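Local coordinates for HemO (Neisseria meningitidis, PDB 1J77), which binds heme and, as a member of the heme oxygenase family, probably breaks its porphyrin ring open by oxidation, at residues F36-Q49 and A128-L142. Residues are numbered along the deposited sequence; the frame is centred on the assembly and turned at random.
Sequences FVSKENYIKFLKLQ and AQKLDYNGEHGARHL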
ATOM      1  N   PHE A  36      14.847  -7.299   3.839  1.00 23.10           N
ATOM      2  CA  PHE A  36      14.986  -8.478   4.699  1.00 24.09           C
ATOM      3  C   PHE A  36      16.450  -8.803   5.032  1.00 25.42           C
ATOM      4  O   PHE A  36      16.707  -9.820   5.683  1.00 27.25           O
ATOM      5  CB  PHE A  36      14.304  -9.656   4.028  1.00 23.70           C
ATOM      6  CG  PHE A  36      12.893  -9.385   3.633  1.00 24.47           C
ATOM      7  CD1 PHE A  36      12.571  -9.125   2.320  1.00 24.83           C
ATOM      8  CD2 PHE A  36      11.880  -9.378   4.583  1.00 25.38           C
ATOM      9  CE1 PHE A  36      11.288  -8.864   1.927  1.00 25.64           C
ATOM     10  CE2 PHE A  36      10.582  -9.114   4.192  1.00 25.00           C
ATOM     11  CZ  PHE A  36      10.276  -8.851   2.866  1.00 27.26           C
ATOM     12  N   VAL A  37      17.383  -7.923   4.693  1.00 25.16           N
ATOM     13  CA  VAL A  37      18.829  -8.223   4.928  1.00 25.80           C
ATOM     14  C   VAL A  37      19.232  -8.202   6.405  1.00 26.99           C
ATOM     15  O   VAL A  37      20.298  -8.731   6.843  1.00 27.95           O
ATOM     16  CB  VAL A  37      19.737  -7.289   4.081  1.00 24.95           C
ATOM     17  CG1 VAL A  37      19.962  -5.970   4.710  1.00 24.53           C
ATOM     18  CG2 VAL A  37      21.119  -7.969   3.809  1.00 25.31           C
ATOM     19  N   SER A  38      18.347  -7.677   7.213  1.00 27.52           N
ATOM     20  CA  SER A  38      18.641  -7.524   8.607  1.00 27.88           C
ATOM     21  C   SER A  38      17.419  -6.994   9.304  1.00 28.44           C
ATOM     22  O   SER A  38      16.551  -6.365   8.688  1.00 27.88           O
ATOM     23  CB  SER A  38      19.768  -6.529   8.830  1.00 28.42           C
ATOM     24  OG  SER A  38      19.430  -5.182   8.502  1.00 29.21           O
ATOM     25  N   LYS A  39      17.404  -7.169  10.615  1.00 29.30           N
ATOM     26  CA  LYS A  39      16.343  -6.575  11.461  1.00 28.98           C
ATOM     27  C   LYS A  39      16.318  -5.035  11.257  1.00 28.36           C
ATOM     28  O   LYS A  39      15.229  -4.397  11.202  1.00 27.82           O
ATOM     29  CB  LYS A  39      16.647  -6.892  12.941  1.00 30.13           C
ATOM     30  CG  LYS A  39      15.461  -6.640  13.895  1.00 32.32           C
ATOM     31  CD  LYS A  39      15.972  -6.409  15.340  1.00 36.19           C
ATOM     32  CE  LYS A  39      15.112  -7.140  16.356  1.00 40.08           C
ATOM     33  NZ  LYS A  39      15.407  -6.749  17.796  1.00 40.94           N
ATOM     34  N   GLU A  40      17.488  -4.416  11.173  1.00 27.67           N
ATOM     35  CA  GLU A  40      17.600  -2.982  10.993  1.00 27.93           C
ATOM     36  C   GLU A  40      16.908  -2.525   9.694  1.00 26.21           C
ATOM     37  O   GLU A  40      16.111  -1.603   9.680  1.00 25.78           O
ATOM     38  CB  GLU A  40      19.071  -2.582  10.970  1.00 29.64           C
ATOM     39  CG  GLU A  40      19.314  -1.125  10.640  1.00 33.25           C
ATOM     40  CD  GLU A  40      20.780  -0.753  10.475  1.00 38.79           C
ATOM     41  OE1 GLU A  40      21.685  -1.635  10.623  1.00 43.30           O
ATOM     42  OE2 GLU A  40      21.030   0.444  10.195  1.00 40.74           O
ATOM     43  N   ASN A  41      17.202  -3.201   8.600  1.00 24.50           N
ATOM     44  CA  ASN A  41      16.520  -2.868   7.359  1.00 23.18           C
ATOM     45  C   ASN A  41      15.011  -3.205   7.391  1.00 23.67           C
ATOM     46  O   ASN A  41      14.219  -2.490   6.740  1.00 23.02           O
ATOM     47  CB  ASN A  41      17.229  -3.499   6.163  1.00 23.53           C
ATOM     48  CG  ASN A  41      18.290  -2.604   5.596  1.00 23.92           C
ATOM     49  OD1 ASN A  41      18.859  -1.749   6.279  1.00 26.41           O
ATOM     50  ND2 ASN A  41      18.514  -2.745   4.292  1.00 27.56           N
ATOM     51  N   TYR A  42      14.610  -4.260   8.084  1.00 22.03           N
ATOM     52  CA  TYR A  42      13.178  -4.611   8.160  1.00 22.25           C
ATOM     53  C   TYR A  42      12.460  -3.510   8.912  1.00 22.12           C
ATOM     54  O   TYR A  42      11.290  -3.176   8.583  1.00 21.55           O
ATOM     55  CB  TYR A  42      12.906  -5.970   8.832  1.00 23.44           C
ATOM     56  CG  TYR A  42      11.472  -6.416   8.734  1.00 23.35           C
ATOM     57  CD1 TYR A  42      10.900  -6.751   7.520  1.00 25.82           C
ATOM     58  CD2 TYR A  42      10.654  -6.508   9.873  1.00 22.30           C
ATOM     59  CE1 TYR A  42       9.590  -7.186   7.428  1.00 25.14           C
ATOM     60  CE2 TYR A  42       9.381  -6.946   9.788  1.00 23.98           C
ATOM     61  CZ  TYR A  42       8.827  -7.268   8.583  1.00 24.66           C
ATOM     62  OH  TYR A  42       7.519  -7.634   8.497  1.00 25.64           O
ATOM     63  N   ILE A  43      13.118  -2.922   9.902  1.00 23.04           N
ATOM     64  CA  ILE A  43      12.490  -1.829  10.654  1.00 22.82           C
ATOM     65  C   ILE A  43      12.318  -0.626   9.732  1.00 21.76           C
ATOM     66  O   ILE A  43      11.288   0.063   9.777  1.00 20.66           O
ATOM     67  CB  ILE A  43      13.295  -1.520  11.950  1.00 24.47           C
ATOM     68  CG1 ILE A  43      12.975  -2.585  12.998  1.00 25.27           C
ATOM     69  CG2 ILE A  43      12.968  -0.158  12.430  1.00 24.56           C
ATOM     70  CD1 ILE A  43      13.921  -2.630  14.196  1.00 25.80           C
ATOM     71  N   LYS A  44      13.276  -0.386   8.863  1.00 21.73           N
ATOM     72  CA  LYS A  44      13.136   0.688   7.876  1.00 21.40           C
ATOM     73  C   LYS A  44      11.921   0.449   6.990  1.00 20.90           C
ATOM     74  O   LYS A  44      11.166   1.392   6.668  1.00 21.58           O
ATOM     75  CB  LYS A  44      14.393   0.763   7.025  0.60 21.45           C
ATOM     76  CG  LYS A  44      15.705   0.540   7.839  0.60 23.90           C
ATOM     77  CD  LYS A  44      16.933   0.752   6.946  0.60 25.98           C
ATOM     78  CE  LYS A  44      18.221   0.782   7.700  0.60 26.19           C
ATOM     79  NZ  LYS A  44      19.177   1.619   6.955  0.60 28.07           N
ATOM     80  N   PHE A  45      11.713  -0.784   6.622  1.00 19.81           N
ATOM     81  CA  PHE A  45      10.588  -1.173   5.817  1.00 19.87           C
ATOM     82  C   PHE A  45       9.300  -0.934   6.589  1.00 19.57           C
ATOM     83  O   PHE A  45       8.330  -0.437   6.053  1.00 20.28           O
ATOM     84  CB  PHE A  45      10.708  -2.627   5.390  1.00 19.91           C
ATOM     85  CG  PHE A  45       9.583  -3.102   4.586  1.00 20.63           C
ATOM     86  CD1 PHE A  45       9.402  -2.580   3.330  1.00 22.27           C
ATOM     87  CD2 PHE A  45       8.678  -4.046   5.070  1.00 21.43           C
ATOM     88  CE1 PHE A  45       8.325  -2.951   2.579  1.00 22.63           C
ATOM     89  CE2 PHE A  45       7.603  -4.440   4.294  1.00 23.27           C
ATOM     90  CZ  PHE A  45       7.467  -3.916   3.041  1.00 21.62           C
ATOM     91  N   LEU A  46       9.269  -1.371   7.844  1.00 18.73           N
ATOM     92  CA  LEU A  46       8.074  -1.164   8.646  1.00 18.73           C
ATOM     93  C   LEU A  46       7.771   0.329   8.804  1.00 18.42           C
ATOM     94  O   LEU A  46       6.577   0.723   8.851  1.00 19.25           O
ATOM     95  CB  LEU A  46       8.268  -1.820  10.021  1.00 18.59           C
ATOM     96  CG  LEU A  46       8.170  -3.346  10.120  1.00 19.31           C
ATOM     97  CD1 LEU A  46       8.284  -3.773  11.580  1.00 20.61           C
ATOM     98  CD2 LEU A  46       6.975  -3.973   9.529  1.00 20.37           C
ATOM     99  N   LYS A  47       8.787   1.165   8.961  1.00 18.40           N
ATOM    100  CA  LYS A  47       8.602   2.627   9.081  1.00 18.80           C
ATOM    101  C   LYS A  47       7.933   3.185   7.805  1.00 18.53           C
ATOM    102  O   LYS A  47       6.937   3.928   7.873  1.00 19.35           O
ATOM    103  CB  LYS A  47       9.902   3.366   9.482  1.00 20.55           C
ATOM    104  CG  LYS A  47      10.299   3.080  10.886  1.00 21.83           C
ATOM    105  CD  LYS A  47      11.657   3.593  11.139  1.00 23.45           C
ATOM    106  CE  LYS A  47      12.082   3.263  12.584  1.00 24.97           C
ATOM    107  NZ  LYS A  47      13.407   3.893  12.878  1.00 27.57           N
ATOM    108  N   LEU A  48       8.436   2.785   6.653  1.00 17.80           N
ATOM    109  CA  LEU A  48       7.883   3.163   5.379  1.00 17.19           C
ATOM    110  C   LEU A  48       6.408   2.717   5.276  1.00 16.48           C
ATOM    111  O   LEU A  48       5.539   3.534   4.927  1.00 16.83           O
ATOM    112  CB  LEU A  48       8.742   2.587   4.252  1.00 17.44           C
ATOM    113  CG  LEU A  48       8.040   2.286   2.924  1.00 17.15           C
ATOM    114  CD1 LEU A  48       7.667   3.593   2.289  1.00 18.43           C
ATOM    115  CD2 LEU A  48       9.000   1.424   2.045  1.00 18.29           C
ATOM    116  N   GLN A  49       6.137   1.454   5.610  1.00 16.36           N
ATOM    117  CA  GLN A  49       4.789   0.926   5.585  1.00 16.07           C
ATOM    118  C   GLN A  49       3.896   1.733   6.545  1.00 17.70           C
ATOM    119  O   GLN A  49       2.728   2.004   6.231  1.00 17.93           O
ATOM    120  CB  GLN A  49       4.776  -0.574   5.963  1.00 17.38           C
ATOM    121  CG  GLN A  49       5.487  -1.513   4.995  1.00 16.91           C
ATOM    122  CD  GLN A  49       4.630  -1.838   3.808  1.00 17.97           C
ATOM    123  OE1 GLN A  49       4.033  -2.931   3.723  1.00 21.80           O
ATOM    124  NE2 GLN A  49       4.559  -0.905   2.856  1.00 17.58           N
ATOM    125  N   ALA A 128       9.362 -12.362   4.803  1.00 24.13           N
ATOM    126  CA  ALA A 128       9.376 -11.983   6.196  1.00 24.12           C
ATOM    127  C   ALA A 128       9.466 -13.233   7.105  1.00 25.14           C
ATOM    128  O   ALA A 128      10.155 -13.206   8.133  1.00 24.16           O
ATOM    129  CB  ALA A 128       8.088 -11.185   6.533  1.00 24.65           C
ATOM    130  N   GLN A 129       8.797 -14.298   6.680  1.00 26.63           N
ATOM    131  CA  GLN A 129       8.790 -15.603   7.391  1.00 28.81           C
ATOM    132  C   GLN A 129      10.164 -16.232   7.515  1.00 29.70           C
ATOM    133  O   GLN A 129      10.437 -16.962   8.485  1.00 30.33           O
ATOM    134  CB  GLN A 129       7.818 -16.583   6.718  1.00 29.68           C
ATOM    135  CG  GLN A 129       6.371 -16.286   7.055  1.00 33.16           C
ATOM    136  CD  GLN A 129       5.381 -17.173   6.311  1.00 36.70           C
ATOM    137  OE1 GLN A 129       5.042 -16.912   5.156  1.00 38.20           O
ATOM    138  NE2 GLN A 129       4.884 -18.216   6.995  1.00 38.58           N
ATOM    139  N   LYS A 130      11.043 -15.938   6.567  1.00 30.39           N
ATOM    140  CA  LYS A 130      12.407 -16.467   6.646  1.00 31.28           C
ATOM    141  C   LYS A 130      13.118 -15.865   7.857  1.00 31.96           C
ATOM    142  O   LYS A 130      14.060 -16.461   8.411  1.00 31.82           O
ATOM    143  CB  LYS A 130      13.189 -16.174   5.376  1.00 31.18           C
ATOM    144  CG  LYS A 130      12.590 -16.771   4.103  1.00 31.53           C
ATOM    145  CD  LYS A 130      13.673 -16.843   3.004  1.00 34.03           C
ATOM    146  CE  LYS A 130      13.057 -17.236   1.655  1.00 36.16           C
ATOM    147  NZ  LYS A 130      14.070 -17.381   0.552  1.00 36.83           N
ATOM    148  N   LEU A 131      12.677 -14.666   8.255  1.00 31.95           N
ATOM    149  CA  LEU A 131      13.230 -13.982   9.416  1.00 32.21           C
ATOM    150  C   LEU A 131      12.534 -14.384  10.713  1.00 33.76           C
ATOM    151  O   LEU A 131      12.833 -13.829  11.764  1.00 33.78           O
ATOM    152  CB  LEU A 131      13.103 -12.471   9.250  1.00 32.05           C
ATOM    153  CG  LEU A 131      13.873 -11.778   8.114  1.00 30.62           C
ATOM    154  CD1 LEU A 131      13.658 -10.236   8.092  1.00 27.92           C
ATOM    155  CD2 LEU A 131      15.355 -12.094   8.235  1.00 31.46           C
ATOM    156  N   ASP A 132      11.605 -15.338  10.611  1.00 34.98           N
ATOM    157  CA  ASP A 132      10.797 -15.820  11.737  1.00 36.28           C
ATOM    158  C   ASP A 132       9.692 -14.836  12.081  1.00 36.54           C
ATOM    159  O   ASP A 132       9.093 -14.925  13.152  1.00 37.75           O
ATOM    160  CB  ASP A 132      11.660 -16.110  12.976  1.00 37.20           C
ATOM    161  CG  ASP A 132      12.595 -17.281  12.773  1.00 40.23           C
ATOM    162  OD1 ASP A 132      13.733 -17.207  13.280  1.00 44.78           O
ATOM    163  OD2 ASP A 132      12.285 -18.300  12.119  1.00 41.66           O
ATOM    164  N   TYR A 133       9.441 -13.865  11.203  1.00 35.77           N
ATOM    165  CA  TYR A 133       8.335 -12.939  11.411  1.00 35.42           C
ATOM    166  C   TYR A 133       7.077 -13.457  10.703  1.00 35.58           C
ATOM    167  O   TYR A 133       7.078 -13.630   9.471  1.00 36.06           O
ATOM    168  CB  TYR A 133       8.673 -11.558  10.860  1.00 35.09           C
ATOM    169  CG  TYR A 133       9.882 -10.904  11.477  1.00 33.99           C
ATOM    170  CD1 TYR A 133      10.747 -10.139  10.709  1.00 33.96           C
ATOM    171  CD2 TYR A 133      10.150 -11.025  12.829  1.00 34.00           C
ATOM    172  CE1 TYR A 133      11.869  -9.532  11.269  1.00 35.13           C
ATOM    173  CE2 TYR A 133      11.262 -10.399  13.405  1.00 34.20           C
ATOM    174  CZ  TYR A 133      12.125  -9.679  12.627  1.00 34.80           C
ATOM    175  OH  TYR A 133      13.226  -9.076  13.223  1.00 35.47           O
ATOM    176  N   ASN A 134       6.001 -13.664  11.461  1.00 34.99           N
ATOM    177  CA  ASN A 134       4.756 -14.194  10.910  1.00 34.64           C
ATOM    178  C   ASN A 134       3.527 -13.317  11.253  1.00 34.38           C
ATOM    179  O   ASN A 134       3.663 -12.184  11.689  1.00 33.34           O
ATOM    180  CB  ASN A 134       4.543 -15.601  11.445  1.00 35.23           C
ATOM    181  CG  ASN A 134       4.763 -15.672  12.930  1.00 36.09           C
ATOM    182  OD1 ASN A 134       4.103 -14.982  13.692  1.00 35.70           O
ATOM    183  ND2 ASN A 134       5.740 -16.462  13.348  1.00 36.49           N
ATOM    184  N   GLY A 135       2.337 -13.857  11.014  1.00 34.41           N
ATOM    185  CA  GLY A 135       1.101 -13.126  11.218  1.00 34.96           C
ATOM    186  C   GLY A 135       0.759 -12.804  12.648  1.00 35.60           C
ATOM    187  O   GLY A 135      -0.207 -12.071  12.906  1.00 35.56           O
ATOM    188  N   GLU A 136       1.552 -13.326  13.575  1.00 36.23           N
ATOM    189  CA  GLU A 136       1.343 -13.056  14.989  1.00 36.49           C
ATOM    190  C   GLU A 136       2.468 -12.242  15.590  1.00 35.36           C
ATOM    191  O   GLU A 136       2.381 -11.868  16.759  1.00 36.57           O
ATOM    192  CB  GLU A 136       1.221 -14.365  15.804  1.00 37.61           C
ATOM    193  CG  GLU A 136       0.342 -15.436  15.176  1.00 40.25           C
ATOM    194  CD  GLU A 136      -1.148 -15.135  15.207  1.00 43.15           C
ATOM    195  OE1 GLU A 136      -1.603 -14.260  15.980  1.00 45.12           O
ATOM    196  OE2 GLU A 136      -1.886 -15.805  14.441  1.00 46.30           O
ATOM    197  N   HIS A 137       3.534 -11.992  14.824  1.00 33.58           N
ATOM    198  CA  HIS A 137       4.704 -11.298  15.356  1.00 32.68           C
ATOM    199  C   HIS A 137       5.547 -10.747  14.212  1.00 31.15           C
ATOM    200  O   HIS A 137       6.059 -11.524  13.418  1.00 30.44           O
ATOM    201  CB  HIS A 137       5.536 -12.297  16.162  1.00 33.10           C
ATOM    202  CG  HIS A 137       6.755 -11.706  16.785  1.00 34.58           C
ATOM    203  ND1 HIS A 137       6.704 -10.874  17.883  1.00 36.65           N
ATOM    204  CD2 HIS A 137       8.064 -11.818  16.454  1.00 34.41           C
ATOM    205  CE1 HIS A 137       7.934 -10.505  18.203  1.00 34.97           C
ATOM    206  NE2 HIS A 137       8.773 -11.057  17.349  1.00 35.54           N
ATOM    207  N   GLY A 138       5.644  -9.423  14.104  1.00 29.04           N
ATOM    208  CA  GLY A 138       6.468  -8.784  13.068  1.00 28.67           C
ATOM    209  C   GLY A 138       5.933  -8.664  11.656  1.00 27.41           C
ATOM    210  O   GLY A 138       6.311  -7.727  10.958  1.00 26.77           O
ATOM    211  N   ALA A 139       5.047  -9.555  11.235  1.00 26.52           N
ATOM    212  CA  ALA A 139       4.490  -9.519   9.861  1.00 25.34           C
ATOM    213  C   ALA A 139       2.944  -9.597   9.822  1.00 25.93           C
ATOM    214  O   ALA A 139       2.330 -10.114   8.889  1.00 26.13           O
ATOM    215  CB  ALA A 139       5.139 -10.609   8.986  1.00 25.57           C
ATOM    216  N   ARG A 140       2.331  -9.123  10.896  1.00 26.14           N
ATOM    217  CA  ARG A 140       0.866  -9.068  11.002  1.00 26.48           C
ATOM    218  C   ARG A 140       0.232  -8.322   9.821  1.00 25.95           C
ATOM    219  O   ARG A 140      -0.797  -8.759   9.261  1.00 25.40           O
ATOM    220  CB  ARG A 140       0.546  -8.369  12.337  0.60 27.25           C
ATOM    221  CG  ARG A 140       1.257  -8.945  13.650  0.60 28.53           C
ATOM    222  CD  ARG A 140       1.226  -7.965  14.826  0.60 29.06           C
ATOM    223  NE  ARG A 140       1.805  -8.455  16.071  0.60 30.88           N
ATOM    224  CZ  ARG A 140       1.158  -9.150  17.012  0.60 30.82           C
ATOM    225  NH1 ARG A 140      -0.098  -9.491  16.872  0.60 30.70           N
ATOM    226  NH2 ARG A 140       1.767  -9.510  18.118  0.60 29.76           N
ATOM    227  N   HIS A 141       0.848  -7.202   9.433  1.00 25.57           N
ATOM    228  CA  HIS A 141       0.308  -6.364   8.341  1.00 24.77           C
ATOM    229  C   HIS A 141       0.375  -6.983   6.959  1.00 24.18           C
ATOM    230  O   HIS A 141      -0.372  -6.575   6.051  1.00 23.51           O
ATOM    231  CB  HIS A 141       0.940  -4.972   8.347  1.00 24.14           C
ATOM    232  CG  HIS A 141       2.245  -4.881   7.630  1.00 24.34           C
ATOM    233  ND1 HIS A 141       3.452  -5.141   8.232  1.00 22.00           N
ATOM    234  CD2 HIS A 141       2.522  -4.492   6.364  1.00 22.22           C
ATOM    235  CE1 HIS A 141       4.426  -4.928   7.353  1.00 24.35           C
ATOM    236  NE2 HIS A 141       3.884  -4.548   6.213  1.00 24.92           N
ATOM    237  N   LEU A 142       1.182  -8.043   6.834  1.00 24.22           N
ATOM    238  CA  LEU A 142       1.371  -8.747   5.567  1.00 24.91           C
ATOM    239  C   LEU A 142       0.599 -10.036   5.463  1.00 25.70           C
ATOM    240  O   LEU A 142       0.500 -10.623   4.393  1.00 26.57           O
ATOM    241  CB  LEU A 142       2.865  -9.059   5.360  1.00 24.30           C
ATOM    242  CG  LEU A 142       3.842  -7.886   5.201  1.00 24.03           C
ATOM    243  CD1 LEU A 142       5.340  -8.320   5.217  1.00 22.68           C
ATOM    244  CD2 LEU A 142       3.567  -7.104   3.958  1.00 23.72           C
TER
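Tyr42 reaches from helix 39-60 to Tyr133 and Gly138, its CG anti to the backbone N (chi1 -172°). Its CB lies 4.4 Å from Leu131 CD1, and CG is near Tyr133 CE1. Farther out, Tyr133 CD1 lies over one ring face, toward the rim, and Tyr42 CD2 comes 3.5 Å from Tyr133 CE1; the planes are nearly parallel (24°) but strongly displaced, and the two side chains pass head to tail. On the other ring side CE1 faces Ala128 CB, while Gly138 O lies at the edge, by CE2 and CZ. At the tip, Tyr42 OH donates to Gly138 O (2.7 Å) from above the carbonyl plane, with Ala139 CB and Leu142 CD1 close by. In this all-helical heme oxygenase fold the contact joins the first turns of helix 39-60 to the last residues of helix 122-129 and the loop beyond, where Asp132, with positive phi, forms a Schellman motif. Phe36 brings CE2 to 3.5 Å from Ala128 N, with Leu131 CD1 at its ring edge. Toward the heme, His141 NE2 donates to an in-plane lone pair of Gln49 OE1 (3.0 Å), bent to 133° at the hydrogen. Leu46 CD2 packs against His141 CE1 at 3.5 Å, and His141 ND1 is hydrogen-bonded to Asp84.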